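Local coordinates for pirin-like protein (Geobacillus kaustophilus, PDB 2P17) that is of unknown function but belongs to the pirin family of the cupin superfamily and binds one iron ion per subunit, at residues Gln182-Pro185 / Gly186-Gly190. Residues are numbered along the deposited sequence; the frame is centred on the assembly and turned at random.
Sequences QDLP and GHYNG
The carbonyl oxygen of Pro185 receives the amide of Tyr188, with Tyr188 N 3.0 Å from Pro185 O, and also a weak hydrogen bond from Arg5 NH2. The first of these closes a type I beta turn, Pro185 to Tyr188, which links strands 179-185 and 189-196 in the C-terminal cupin domain, away from the iron site. The turn illustrates how a backbone bond and side-chain packing can act on the same pair of residues. The backbone bond is fairly straight, with an N-H...O angle of 156°. The packing is a CH-pi contact: Pro185 CD lies over the middle of the Tyr188 ring, 3.8 Å from its centroid, while Pro185 CG rests on the same face, 3.7 Å from Tyr188 CE1. With CG anti to its carbonyl carbon (chi1 -87°), Tyr188 turns its ring back over the proline. Replacing Tyr188 by alanine removes the ring, and Pro185 CD and CG would probably lose the aromatic face they rest on. Leu184 CD2 adds a looser apolar contact, 4.3 Å from Tyr188 CD2. His187 NE2 is hydrogen-bonded to Glu243 OE2, and the imidazole also meets the proline, His187 CE1 lying 3.7 Å from Pro185 CB.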
loop_
_atom_site.group_PDB
_atom_site.type_symbol
_atom_site.label_atom_id
_atom_site.label_comp_id
_atom_site.label_asym_id
_atom_site.label_seq_id
_atom_site.Cartn_x
_atom_site.Cartn_y
_atom_site.Cartn_z
ATOM N N GLN A 182 -0.671 -0.083 15.663
ATOM C CA GLN A 182 0.483 -0.292 14.784
ATOM C C GLN A 182 1.665 0.579 15.232
ATOM O O GLN A 182 1.525 1.801 15.356
ATOM C CB GLN A 182 0.111 0.033 13.341
ATOM C CG GLN A 182 1.295 -0.029 12.383
ATOM C CD GLN A 182 1.830 -1.430 12.165
ATOM O OE1 GLN A 182 1.063 -2.387 12.079
ATOM N NE2 GLN A 182 3.146 -1.559 12.066
ATOM N N ASP A 183 2.820 -0.052 15.449
ATOM C CA ASP A 183 4.072 0.659 15.764
ATOM C C ASP A 183 4.755 1.150 14.497
ATOM O O ASP A 183 4.756 0.457 13.478
ATOM C CB ASP A 183 5.038 -0.247 16.535
ATOM C CG ASP A 183 5.314 -1.556 15.812
ATOM O OD1 ASP A 183 4.347 -2.210 15.366
ATOM O OD2 ASP A 183 6.502 -1.924 15.687
ATOM N N LEU A 184 5.334 2.348 14.561
ATOM C CA LEU A 184 6.114 2.882 13.450
ATOM C C LEU A 184 7.315 3.631 13.972
ATOM O O LEU A 184 7.192 4.383 14.929
ATOM C CB LEU A 184 5.284 3.873 12.627
ATOM C CG LEU A 184 4.099 3.308 11.854
ATOM C CD1 LEU A 184 3.302 4.467 11.294
ATOM C CD2 LEU A 184 4.564 2.354 10.735
ATOM N N PRO A 185 8.486 3.444 13.341
ATOM C CA PRO A 185 9.641 4.291 13.681
ATOM C C PRO A 185 9.287 5.754 13.425
ATOM O O PRO A 185 8.549 6.056 12.481
ATOM C CB PRO A 185 10.719 3.817 12.718
ATOM C CG PRO A 185 10.315 2.386 12.382
ATOM C CD PRO A 185 8.821 2.412 12.342
ATOM N N GLY A 186 9.802 6.654 14.255
ATOM C CA GLY A 186 9.391 8.059 14.189
ATOM C C GLY A 186 9.641 8.756 12.859
ATOM O O GLY A 186 8.907 9.687 12.483
ATOM N N HIS A 187 10.657 8.307 12.127
ATOM C CA HIS A 187 11.004 8.961 10.873
ATOM C C HIS A 187 10.199 8.419 9.687
ATOM O O HIS A 187 10.261 8.983 8.586
ATOM C CB HIS A 187 12.508 8.862 10.601
ATOM C CG HIS A 187 12.982 7.477 10.295
ATOM N ND1 HIS A 187 12.880 6.436 11.195
ATOM C CD2 HIS A 187 13.557 6.958 9.183
ATOM C CE1 HIS A 187 13.377 5.338 10.651
ATOM N NE2 HIS A 187 13.788 5.625 9.429
ATOM N N TYR A 188 9.438 7.342 9.891
ATOM C CA TYR A 188 8.626 6.818 8.788
ATOM C C TYR A 188 7.512 7.809 8.444
ATOM O O TYR A 188 6.967 8.498 9.315
ATOM C CB TYR A 188 7.997 5.471 9.141
ATOM C CG TYR A 188 8.825 4.230 8.875
ATOM C CD1 TYR A 188 10.209 4.225 8.998
ATOM C CD2 TYR A 188 8.190 3.031 8.533
ATOM C CE1 TYR A 188 10.938 3.060 8.777
ATOM C CE2 TYR A 188 8.911 1.861 8.303
ATOM C CZ TYR A 188 10.283 1.887 8.426
ATOM O OH TYR A 188 11.015 0.725 8.230
ATOM N N ASN A 189 7.163 7.830 7.162
ATOM C CA ASN A 189 6.119 8.673 6.626
ATOM C C ASN A 189 5.061 7.739 6.070
ATOM O O ASN A 189 5.384 6.808 5.337
ATOM C CB ASN A 189 6.719 9.569 5.532
ATOM C CG ASN A 189 5.728 10.590 4.978
ATOM O OD1 ASN A 189 4.758 10.965 5.636
ATOM N ND2 ASN A 189 6.001 11.069 3.777
ATOM N N GLY A 190 3.794 7.968 6.407
ATOM C CA GLY A 190 2.778 7.043 5.942
ATOM C C GLY A 190 1.347 7.504 6.018
ATOM O O GLY A 190 1.045 8.665 6.325
#